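Local coordinates for DUF1254 domain-containing protein (Vibrio parahaemolyticus, PDB 3U07) that is of unknown function but combines a DUF1254 and a DUF1214 region in one chain that is probably made with a signal sequence, at residues W88-A93 with V203-P208; I312-R317 with R413-D418. The protein carries 2 engineered substitutions. All coordinates share one frame; numbering follows the deposited sequence.

Followed from the N terminus, the chain first runs down strand 82-90, and interaction 1 closes when the loop between helices 191-195 and 215-224 returns to the end of that strand. Only afterwards does interaction 2 open, at residues 312-317, to close against residues 413-418 across an intervening segment that holds strands but no helix. The two closures are therefore in series, neither nested nor crossed, and lie on opposite sides of the chain's centre, their own centres about 33 Å apart. Strands 82-90 and 315-319 are each outermost in a four-stranded antiparallel sheet with the same strand order, but interaction 1 is a surface salt bridge, interaction 2 a buried backbone pairing.

Interaction 1 of 2, residues W88-A93 with V203-P208; sequences WLDVAA and VQRTYP
Asp90 and Arg205 meet tip to tip in a two-pronged salt bridge, each guanidinium end nitrogen taking one carboxylate oxygen. Arg205 NH2 donates to Asp90 OD1 over 2.8 Å, and Arg205 NH1 donates to Asp90 OD2 over 3.1 Å in a nearly straight bond of 169°. The fit is not coplanar: the two groups are turned 70° against each other. OD2 lies in the guanidinium plane, yet both nitrogens come down on the carboxylate from above its plane. The aspartate reaches this position with CG anti to the backbone N (chi1 172°), while the arginine chain runs extended from CG to NE.

On the opposite face of the carboxylate, Ala92 N donates to Asp90 OD1 at 3.1 Å, which makes an Asx turn as the strand ends and gives OD1 two donors. A water fixes the other oxygen, donating to Asp90 OD2 at 2.8 Å and accepting from the backbone nitrogens of Ala93 and Val203, and so ties the two segments a second time. Beside these polar bonds lies a small apolar patch. Ala92 CB packs against Val203 CG2 at 3.7 Å and also approaches Arg205 NH2 obliquely, at 3.6 Å.

Further partners surround the pair. Arg205 NE forms a further salt bridge with Asp225 OD2, so that two carboxylates share the guanidinium, which would be expected to fix its orientation, and Asn59 OD1 accepts from Asp90 N. Arg205 CB sits 3.7 Å above the Tyr207 ring plane, toward the ring's rim, and that tyrosine packs on Tyr44, Tyr48 and Val52 of helix 26-52. At the protein surface the contact thus joins the end of strand 82-90, outermost in its sheet and paired with strand 161-169, to the loop leading into helix 215-224.

Interaction 2 of 2, residues I312-R317 with R413-D418; sequences IEASYR and RFYGAD
Phe414 turns the edge of its ring to the backbone of the facing strand: CD1 lies 3.5 Å from Ser315 O, and Tyr316 CA is also near the ring plane. Arg317 CG reaches the same ring obliquely, 3.7 Å from Phe414 CE1. Its side chain crosses the phenylalanine at about a right angle, and a bend at chi2 (-65°) turns CD aside. Arg317 NH1 donates to Tyr316 O at 2.9 Å. The Tyr415 ring meets Ala314 CB obliquely, at 4.1 Å from CD1; beyond the two segments it stacks on Phe347, and its hydroxyl is hydrogen-bonded to Asp81.

Between these side chains runs a short antiparallel pairing that places strand 315-319 at the margin of a four-stranded sheet, beside strand 408-417. Ser315 and Phe414 form its hydrogen-bonded pair: Ser315 N donates to Phe414 O over 2.8 Å, and Phe414 N donates to Ser315 O over 2.9 Å. Tyr316 and Arg413 follow as the non-hydrogen-bonded pair, their side chains on the other face of the sheet, where Arg413 NH1 bonds Tyr353 OH.

Past Phe414 the chain turns a corner at Tyr415 and Gly416, the glycine at phi 85°, where a side chain would crowd the carbonyl oxygen of the residue before. At the corner the two segments meet through CA-H...O contacts, which also flank the paired part: Tyr415 CA faces Glu313 O, and Gly416 CA lies 3.5 Å from Ile312 O. A water donates to both Ile312 O and Ala417 O, the latter at 2.7 Å. Helix 419-423, which Asp418 caps at its N terminus, packs through Ile421 on Ser315 and Phe414, and the Ile421 carbonyl accepts from Arg317 NH2.

Interaction 1 of 2, residues W88-A93 with V203-P208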
loop_
_atom_site.group_PDB
_atom_site.type_symbol
_atom_site.label_atom_id
_atom_site.label_comp_id
_atom_site.label_asym_id
_atom_site.label_seq_id
_atom_site.Cartn_x
_atom_site.Cartn_y
_atom_site.Cartn_z
ATOM N N TRP A 88 -11.703 3.697 -6.337
ATOM C CA TRP A 88 -10.897 4.513 -7.221
ATOM C C TRP A 88 -11.602 5.845 -7.392
ATOM O O TRP A 88 -12.786 5.894 -7.718
ATOM C CB TRP A 88 -10.742 3.846 -8.586
ATOM C CG TRP A 88 -9.903 2.614 -8.568
ATOM C CD1 TRP A 88 -10.323 1.334 -8.346
ATOM C CD2 TRP A 88 -8.487 2.546 -8.772
ATOM N NE1 TRP A 88 -9.252 0.469 -8.401
ATOM C CE2 TRP A 88 -8.113 1.188 -8.658
ATOM C CE3 TRP A 88 -7.498 3.502 -9.036
ATOM C CZ2 TRP A 88 -6.790 0.761 -8.807
ATOM C CZ3 TRP A 88 -6.179 3.076 -9.185
ATOM C CH2 TRP A 88 -5.840 1.716 -9.066
ATOM N N LEU A 89 -10.871 6.923 -7.150
ATOM C CA LEU A 89 -11.402 8.267 -7.293
ATOM C C LEU A 89 -11.097 8.735 -8.707
ATOM O O LEU A 89 -10.102 8.317 -9.305
ATOM C CB LEU A 89 -10.712 9.215 -6.305
ATOM C CG LEU A 89 -11.291 9.536 -4.925
ATOM C CD1 LEU A 89 -12.100 8.387 -4.373
ATOM C CD2 LEU A 89 -10.145 9.918 -4.004
ATOM N N ASP A 90 -11.961 9.586 -9.246
ATOM C CA ASP A 90 -11.736 10.162 -10.570
ATOM C C ASP A 90 -12.078 11.624 -10.393
ATOM O O ASP A 90 -13.240 11.971 -10.190
ATOM C CB ASP A 90 -12.641 9.539 -11.633
ATOM C CG ASP A 90 -12.551 10.266 -12.970
ATOM O OD1 ASP A 90 -11.556 10.985 -13.208
ATOM O OD2 ASP A 90 -13.473 10.112 -13.792
ATOM N N VAL A 91 -11.063 12.477 -10.451
ATOM C CA VAL A 91 -11.271 13.909 -10.263
ATOM C C VAL A 91 -11.153 14.709 -11.565
ATOM O O VAL A 91 -11.064 15.937 -11.540
ATOM C CB VAL A 91 -10.256 14.470 -9.241
ATOM C CG1 VAL A 91 -10.365 13.697 -7.919
ATOM C CG2 VAL A 91 -8.836 14.356 -9.795
ATOM N N ALA A 92 -11.161 14.009 -12.697
ATOM C CA ALA A 92 -11.043 14.658 -14.002
ATOM C C ALA A 92 -12.091 15.741 -14.247
ATOM O O ALA A 92 -11.751 16.870 -14.583
ATOM C CB ALA A 92 -11.118 13.618 -15.123
ATOM N N ALA A 93 -13.364 15.394 -14.079
ATOM C CA ALA A 93 -14.445 16.345 -14.327
ATOM C C ALA A 93 -14.549 17.406 -13.250
ATOM O O ALA A 93 -14.833 18.564 -13.538
ATOM C CB ALA A 93 -15.777 15.605 -14.461
ATOM N N VAL A 203 -16.062 11.928 -16.930
ATOM C CA VAL A 203 -15.261 11.653 -18.111
ATOM C C VAL A 203 -15.332 10.171 -18.455
ATOM O O VAL A 203 -15.269 9.315 -17.569
ATOM C CB VAL A 203 -13.790 12.062 -17.885
ATOM C CG1 VAL A 203 -12.925 11.617 -19.060
ATOM C CG2 VAL A 203 -13.708 13.572 -17.710
ATOM N N GLN A 204 -15.493 9.876 -19.742
ATOM C CA GLN A 204 -15.553 8.497 -20.215
ATOM C C GLN A 204 -14.270 8.246 -20.995
ATOM O O GLN A 204 -14.011 8.893 -22.005
ATOM C CB GLN A 204 -16.768 8.284 -21.123
ATOM C CG GLN A 204 -18.119 8.559 -20.463
ATOM C CD GLN A 204 -18.304 7.795 -19.165
ATOM O OE1 GLN A 204 -17.795 6.686 -19.007
ATOM N NE2 GLN A 204 -19.052 8.377 -18.234
ATOM N N ARG A 205 -13.468 7.302 -20.522
ATOM C CA ARG A 205 -12.193 6.985 -21.159
ATOM C C ARG A 205 -12.250 5.766 -22.066
ATOM O O ARG A 205 -13.109 4.901 -21.910
ATOM C CB ARG A 205 -11.134 6.720 -20.080
ATOM C CG ARG A 205 -10.894 7.866 -19.109
ATOM C CD ARG A 205 -10.152 7.392 -17.862
ATOM N NE ARG A 205 -9.777 8.510 -16.997
ATOM C CZ ARG A 205 -10.595 9.129 -16.155
ATOM N NH1 ARG A 205 -11.862 8.750 -16.033
ATOM N NH2 ARG A 205 -10.141 10.147 -15.442
ATOM N N THR A 206 -11.329 5.714 -23.022
ATOM C CA THR A 206 -11.204 4.568 -23.911
ATOM C C THR A 206 -9.842 4.015 -23.474
ATOM O O THR A 206 -8.794 4.606 -23.736
ATOM C CB THR A 206 -11.201 4.988 -25.401
ATOM O OG1 THR A 206 -10.118 5.887 -25.650
ATOM C CG2 THR A 206 -12.500 5.687 -25.743
ATOM N N TYR A 207 -9.875 2.884 -22.781
ATOM C CA TYR A 207 -8.677 2.265 -22.223
ATOM C C TYR A 207 -7.874 1.333 -23.114
ATOM O O TYR A 207 -8.417 0.386 -23.676
ATOM C CB TYR A 207 -9.061 1.490 -20.964
ATOM C CG TYR A 207 -9.697 2.321 -19.877
ATOM C CD1 TYR A 207 -8.935 3.207 -19.115
ATOM C CD2 TYR A 207 -11.058 2.200 -19.586
ATOM C CE1 TYR A 207 -9.507 3.948 -18.085
ATOM C CE2 TYR A 207 -11.644 2.940 -18.557
ATOM C CZ TYR A 207 -10.857 3.809 -17.808
ATOM O OH TYR A 207 -11.407 4.519 -16.766
ATOM N N PRO A 208 -6.557 1.573 -23.226
ATOM C CA PRO A 208 -5.696 0.723 -24.054
ATOM C C PRO A 208 -5.658 -0.657 -23.406
ATOM O O PRO A 208 -5.573 -0.759 -22.181
ATOM C CB PRO A 208 -4.328 1.410 -23.966
ATOM C CG PRO A 208 -4.653 2.826 -23.586
ATOM C CD PRO A 208 -5.776 2.659 -22.607
HETATM O O HOH W 1 -14.689 12.555 -14.202
#

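Interaction 2 of 2, residues I312-R317 with R413-D418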
loop_
_atom_site.group_PDB
_atom_site.type_symbol
_atom_site.label_atom_id
_atom_site.label_comp_id
_atom_site.label_asym_id
_atom_site.label_seq_id
_atom_site.Cartn_x
_atom_site.Cartn_y
_atom_site.Cartn_z
ATOM N N ILE A 312 6.440 5.097 7.604
ATOM C CA ILE A 312 6.094 5.836 8.818
ATOM C C ILE A 312 4.670 5.515 9.273
ATOM O O ILE A 312 4.338 5.668 10.445
ATOM C CB ILE A 312 6.245 7.370 8.615
ATOM C CG1 ILE A 312 6.092 8.095 9.958
ATOM C CG2 ILE A 312 5.209 7.874 7.619
ATOM C CD1 ILE A 312 6.434 9.580 9.897
ATOM N N GLU A 313 3.834 5.061 8.344
ATOM C CA GLU A 313 2.457 4.713 8.675
ATOM C C GLU A 313 2.393 3.231 9.019
ATOM O O GLU A 313 1.665 2.821 9.924
ATOM C CB GLU A 313 1.524 4.978 7.492
ATOM C CG GLU A 313 1.538 6.401 6.956
ATOM C CD GLU A 313 1.115 7.427 7.990
ATOM O OE1 GLU A 313 0.429 7.053 8.963
ATOM O OE2 GLU A 313 1.459 8.614 7.819
ATOM N N ALA A 314 3.152 2.433 8.277
ATOM C CA ALA A 314 3.183 0.991 8.492
ATOM C C ALA A 314 4.454 0.371 7.930
ATOM O O ALA A 314 4.809 0.588 6.775
ATOM C CB ALA A 314 1.961 0.338 7.846
ATOM N N SER A 315 5.147 -0.387 8.769
ATOM C CA SER A 315 6.363 -1.076 8.358
ATOM C C SER A 315 6.125 -2.543 8.666
ATOM O O SER A 315 5.195 -2.884 9.401
ATOM C CB SER A 315 7.573 -0.567 9.136
ATOM O OG SER A 315 7.957 0.721 8.695
ATOM N N TYR A 316 6.948 -3.417 8.108
ATOM C CA TYR A 316 6.746 -4.831 8.366
ATOM C C TYR A 316 8.039 -5.620 8.345
ATOM O O TYR A 316 9.085 -5.132 7.907
ATOM C CB TYR A 316 5.765 -5.419 7.340
ATOM C CG TYR A 316 6.398 -5.817 6.027
ATOM C CD1 TYR A 316 7.046 -4.879 5.226
ATOM C CD2 TYR A 316 6.379 -7.145 5.599
ATOM C CE1 TYR A 316 7.665 -5.254 4.032
ATOM C CE2 TYR A 316 6.995 -7.532 4.409
ATOM C CZ TYR A 316 7.637 -6.582 3.632
ATOM O OH TYR A 316 8.261 -6.967 2.468
ATOM N N ARG A 317 7.950 -6.844 8.851
ATOM C CA ARG A 317 9.072 -7.768 8.879
ATOM C C ARG A 317 8.489 -9.157 8.683
ATOM O O ARG A 317 7.348 -9.429 9.071
ATOM C CB ARG A 317 9.807 -7.708 10.221
ATOM C CG ARG A 317 10.586 -6.421 10.453
ATOM C CD ARG A 317 11.733 -6.258 9.457
ATOM N NE ARG A 317 12.592 -5.134 9.827
ATOM C CZ ARG A 317 12.342 -3.861 9.535
ATOM N NH1 ARG A 317 11.252 -3.529 8.852
ATOM N NH2 ARG A 317 13.178 -2.913 9.940
ATOM N N ARG A 413 3.977 -6.478 12.109
ATOM C CA ARG A 413 3.590 -5.181 11.568
ATOM C C ARG A 413 3.782 -4.070 12.595
ATOM O O ARG A 413 3.515 -4.250 13.785
ATOM C CB ARG A 413 2.138 -5.234 11.080
ATOM C CG ARG A 413 1.948 -6.168 9.887
ATOM C CD ARG A 413 0.527 -6.141 9.357
ATOM N NE ARG A 413 0.418 -6.842 8.077
ATOM C CZ ARG A 413 0.143 -8.137 7.943
ATOM N NH1 ARG A 413 -0.060 -8.892 9.012
ATOM N NH2 ARG A 413 0.075 -8.678 6.734
ATOM N N PHE A 414 4.266 -2.927 12.125
ATOM C CA PHE A 414 4.519 -1.785 12.997
ATOM C C PHE A 414 3.791 -0.549 12.469
ATOM O O PHE A 414 3.999 -0.125 11.331
ATOM C CB PHE A 414 6.023 -1.497 13.071
ATOM C CG PHE A 414 6.874 -2.719 13.300
ATOM C CD1 PHE A 414 7.158 -3.593 12.254
ATOM C CD2 PHE A 414 7.411 -2.985 14.560
ATOM C CE1 PHE A 414 7.965 -4.714 12.453
ATOM C CE2 PHE A 414 8.223 -4.107 14.776
ATOM C CZ PHE A 414 8.501 -4.971 13.720
ATOM N N TYR A 415 2.937 0.022 13.308
ATOM C CA TYR A 415 2.168 1.206 12.945
ATOM C C TYR A 415 2.681 2.391 13.751
ATOM O O TYR A 415 2.537 2.426 14.970
ATOM C CB TYR A 415 0.695 0.953 13.245
ATOM C CG TYR A 415 0.134 -0.220 12.477
ATOM C CD1 TYR A 415 -0.433 -0.047 11.212
ATOM C CD2 TYR A 415 0.204 -1.508 12.994
ATOM C CE1 TYR A 415 -0.916 -1.134 10.484
ATOM C CE2 TYR A 415 -0.271 -2.599 12.276
ATOM C CZ TYR A 415 -0.828 -2.408 11.024
ATOM O OH TYR A 415 -1.287 -3.491 10.313
ATOM N N GLY A 416 3.286 3.354 13.062
ATOM C CA GLY A 416 3.829 4.518 13.734
ATOM C C GLY A 416 5.232 4.213 14.226
ATOM O O GLY A 416 5.658 4.694 15.279
ATOM N N ALA A 417 5.952 3.410 13.446
ATOM C CA ALA A 417 7.312 2.998 13.772
ATOM C C ALA A 417 8.322 4.135 13.715
ATOM O O ALA A 417 8.129 5.105 12.984
ATOM C CB ALA A 417 7.747 1.891 12.827
ATOM N N ASP A 418 9.406 4.000 14.481
ATOM C CA ASP A 418 10.457 5.012 14.496
ATOM C C ASP A 418 11.396 4.799 13.308
ATOM O O ASP A 418 11.195 3.879 12.516
ATOM C CB ASP A 418 11.226 4.987 15.833
ATOM C CG ASP A 418 12.124 3.759 16.000
ATOM O OD1 ASP A 418 12.057 2.815 15.186
ATOM O OD2 ASP A 418 12.905 3.742 16.973
HETATM O O HOH W 2 6.048 6.762 12.733
#